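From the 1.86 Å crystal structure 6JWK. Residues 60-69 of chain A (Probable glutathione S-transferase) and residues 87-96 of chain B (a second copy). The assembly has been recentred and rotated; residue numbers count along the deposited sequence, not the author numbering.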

# COMPACT_ATOMS: atom_id res chain seq x y z
N GLY A 60 17.89 2.39 17.16
CA GLY A 60 16.71 3.04 17.75
C GLY A 60 15.83 3.67 16.68
O GLY A 60 14.93 4.43 17.07
N ARG A 61 16.05 3.40 15.39
CA ARG A 61 15.10 3.91 14.35
C ARG A 61 13.83 3.05 14.37
O ARG A 61 13.95 1.83 14.61
CB ARG A 61 15.78 3.98 12.99
CG ARG A 61 16.84 5.06 12.95
CD ARG A 61 17.42 5.21 11.57
NE ARG A 61 18.25 6.41 11.48
CZ ARG A 61 19.56 6.40 11.49
NH1 ARG A 61 20.24 5.27 11.67
NH2 ARG A 61 20.20 7.54 11.34
N ARG A 62 12.67 3.69 14.25
CA ARG A 62 11.32 3.08 14.29
C ARG A 62 10.73 3.03 12.87
O ARG A 62 10.80 4.06 12.18
CB ARG A 62 10.42 3.95 15.15
CG ARG A 62 10.97 4.20 16.54
CD ARG A 62 10.07 5.19 17.22
NE ARG A 62 10.35 5.31 18.62
CZ ARG A 62 9.63 6.06 19.44
NH1 ARG A 62 9.94 6.13 20.72
NH2 ARG A 62 8.61 6.75 18.96
N PHE A 63 10.12 1.92 12.46
CA PHE A 63 9.43 1.76 11.15
C PHE A 63 8.08 1.11 11.40
O PHE A 63 8.11 0.14 12.22
CB PHE A 63 10.29 0.87 10.26
CG PHE A 63 11.68 1.38 10.01
CD1 PHE A 63 11.88 2.44 9.14
CD2 PHE A 63 12.77 0.79 10.61
CE1 PHE A 63 13.16 2.91 8.88
CE2 PHE A 63 14.06 1.25 10.35
CZ PHE A 63 14.25 2.31 9.49
N SER A 64 6.99 1.57 10.79
CA SER A 64 5.68 1.00 11.11
C SER A 64 4.84 0.40 9.98
O SER A 64 3.82 -0.26 10.23
CB SER A 64 4.82 2.05 11.80
OG SER A 64 4.72 1.85 13.19
N GLN A 65 5.26 0.69 8.76
CA GLN A 65 4.59 0.22 7.52
C GLN A 65 5.20 -1.14 7.13
O GLN A 65 6.39 -1.23 6.73
CB GLN A 65 4.70 1.26 6.43
CG GLN A 65 3.94 2.54 6.71
CD GLN A 65 2.45 2.34 6.63
OE1 GLN A 65 1.95 1.46 5.91
NE2 GLN A 65 1.76 3.16 7.40
N SER A 66 4.40 -2.20 7.23
CA SER A 66 4.84 -3.59 7.04
C SER A 66 5.60 -3.73 5.73
O SER A 66 6.65 -4.43 5.75
CB SER A 66 3.65 -4.55 7.13
OG SER A 66 2.57 -4.15 6.31
N LEU A 67 5.12 -3.15 4.61
CA LEU A 67 5.80 -3.42 3.32
C LEU A 67 7.14 -2.67 3.26
O LEU A 67 8.06 -3.19 2.64
CB LEU A 67 4.98 -3.09 2.07
CG LEU A 67 3.58 -3.68 1.90
CD1 LEU A 67 3.26 -3.72 0.43
CD2 LEU A 67 3.38 -5.01 2.49
N ALA A 68 7.31 -1.52 3.89
CA ALA A 68 8.62 -0.83 4.00
C ALA A 68 9.58 -1.65 4.87
O ALA A 68 10.79 -1.78 4.53
CB ALA A 68 8.44 0.56 4.56
N ILE A 69 9.07 -2.21 5.96
CA ILE A 69 9.87 -3.10 6.85
C ILE A 69 10.36 -4.29 6.02
O ILE A 69 11.53 -4.67 6.12
CB ILE A 69 9.06 -3.53 8.08
CG1 ILE A 69 8.79 -2.33 8.98
CG2 ILE A 69 9.76 -4.65 8.85
CD1 ILE A 69 7.66 -2.56 9.93
N PRO B 87 19.34 2.15 1.61
CA PRO B 87 18.31 1.32 2.24
C PRO B 87 17.50 2.00 3.33
O PRO B 87 16.29 1.89 3.36
CB PRO B 87 19.10 0.18 2.91
CG PRO B 87 20.35 0.09 2.09
CD PRO B 87 20.67 1.50 1.69
N LEU B 88 18.20 2.75 4.18
CA LEU B 88 17.54 3.55 5.21
C LEU B 88 16.64 4.63 4.54
O LEU B 88 15.46 4.75 4.96
CB LEU B 88 18.58 4.17 6.13
CG LEU B 88 17.95 5.12 7.14
CD1 LEU B 88 16.96 4.36 7.98
CD2 LEU B 88 18.98 5.80 8.01
N HIS B 89 17.15 5.37 3.57
CA HIS B 89 16.39 6.48 2.93
C HIS B 89 15.21 5.84 2.21
O HIS B 89 14.13 6.45 2.19
CB HIS B 89 17.32 7.30 2.01
CG HIS B 89 18.46 7.92 2.76
ND1 HIS B 89 19.50 8.54 2.13
CD2 HIS B 89 18.72 8.00 4.09
CE1 HIS B 89 20.38 8.96 3.03
NE2 HIS B 89 19.90 8.68 4.23
N ARG B 90 15.40 4.65 1.62
CA ARG B 90 14.30 3.96 0.91
C ARG B 90 13.20 3.58 1.92
O ARG B 90 11.99 3.88 1.66
CB ARG B 90 14.82 2.75 0.13
CG ARG B 90 13.69 2.03 -0.62
CD ARG B 90 14.12 1.01 -1.63
NE ARG B 90 14.97 0.02 -1.03
CZ ARG B 90 16.30 0.03 -1.06
NH1 ARG B 90 16.96 -0.96 -0.49
NH2 ARG B 90 16.97 1.00 -1.66
N ALA B 91 13.57 2.98 3.07
CA ALA B 91 12.60 2.54 4.10
C ALA B 91 11.79 3.74 4.57
O ALA B 91 10.58 3.63 4.71
CB ALA B 91 13.29 1.85 5.26
N GLN B 92 12.45 4.90 4.75
CA GLN B 92 11.78 6.14 5.21
C GLN B 92 10.83 6.67 4.13
O GLN B 92 9.74 7.09 4.47
CB GLN B 92 12.88 7.12 5.61
CG GLN B 92 13.50 6.73 6.95
CD GLN B 92 14.62 7.65 7.37
OE1 GLN B 92 15.30 8.26 6.55
NE2 GLN B 92 14.89 7.64 8.67
N ALA B 93 11.25 6.70 2.87
CA ALA B 93 10.40 7.19 1.76
C ALA B 93 9.20 6.23 1.60
O ALA B 93 8.05 6.70 1.53
CB ALA B 93 11.26 7.30 0.53
N LEU B 94 9.44 4.91 1.63
CA LEU B 94 8.32 3.93 1.50
C LEU B 94 7.39 4.01 2.71
O LEU B 94 6.18 3.87 2.50
CB LEU B 94 8.85 2.51 1.30
CG LEU B 94 9.64 2.31 0.01
CD1 LEU B 94 10.29 0.90 -0.02
CD2 LEU B 94 8.75 2.54 -1.18
N GLU B 95 7.89 4.36 3.88
CA GLU B 95 7.03 4.46 5.09
C GLU B 95 6.01 5.57 4.84
O GLU B 95 4.80 5.37 5.18
CB GLU B 95 7.82 4.65 6.39
CG GLU B 95 6.90 4.98 7.59
CD GLU B 95 7.09 4.36 8.98
OE1 GLU B 95 8.15 4.63 9.53
OE2 GLU B 95 6.09 3.75 9.59
N LEU B 96 6.46 6.73 4.36
CA LEU B 96 5.54 7.87 4.13
C LEU B 96 4.63 7.58 2.94
O LEU B 96 3.44 7.86 3.03
CB LEU B 96 6.37 9.14 3.94
CG LEU B 96 5.57 10.42 3.76
CD1 LEU B 96 4.49 10.57 4.80
CD2 LEU B 96 6.53 11.60 3.82
O HOH W 1 8.91 5.91 11.69
O HOH W 2 3.15 4.66 9.27

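This is a mixed contact between one helix of chain B and a short strand, a linking segment and the start of a helix in chain A, in which a single buried carboxylate binds backbone amides and two waters beside an apolar patch. The two stretches bury 497 Å² between them, both sides summed.

E95(B) is the centre of the polar part, and it loses more area to the other stretch than any other residue here. Its CA-to-CB bond points sideways, but the end of the side chain comes nearer and reaches the segment that follows the strand of chain A. OE2 of E95(B) accepts a hydrogen bond from the backbone N of S64(A) at 2.6 Å. The N-H...O angle is 138°, so the bond is short but bent. The backbone N of Q65(A) also points to this oxygen, with N to OE2 of E95(B) at 3.3 Å and an angle of 120°. That second bond is weak. Two consecutive amides thus share one carboxylate oxygen. Q65(A) occupies the N-cap position, right before the helix of chain A, so the carboxylate sits close to where that helix begins.

Water extends this network. Water 1 donates to both OE1 of E95(B), at 2.6 Å, and the backbone O of R62(A), at 2.7 Å. The direct separation of R62(A) O and E95(B) OE1 is 3.8 Å. Two acceptors cannot bond to each other, and the water supplies the protons that link them. Water 2 donates to OE2 of E95(B) at 3.1 Å and accepts from NE2 of Q65(A) at 2.8 Å. The side-chain amide of Q65(A) is thus linked to the carboxylate through water, and its backbone N by a weak direct bond.

The apolar part begins with F63(A). Its CA-to-CB bond is sideways, but the ring comes nearer to the helix of chain B. CZ of F63(A) lies 3.7 Å from CD1 of L88(B), and CE1 of F63(A) lies 3.8 Å from CB of A91(B). L88(B) CD1 and Q92(B) CG meet the ring at its edge, near its plane. The small side chain of A91(B) approaches obliquely. L88(B) and A91(B) are three positions apart on the helix, so one ring can touch both.

CA of A68(A) and CA of A91(B), 5.2 Å apart, are the closest CA pair between the stretches. Both side chains point toward the other stretch, and both are single methyl groups. The methyl CB of A68(A) packs 3.8 Å from CB of L94(B) and 3.7 Å from the backbone O of A91(B). O of A91(B) already accepts a helix hydrogen bond from N of E95(B) at 2.9 Å.

R61(A) closes the exposed end. CD2 of L88(B) lies over one face of its guanidinium, 3.6 Å from CZ of R61(A). This is packing of a methyl group on the face of a flat, charged group. L88(B) thus touches both R61(A) and F63(A).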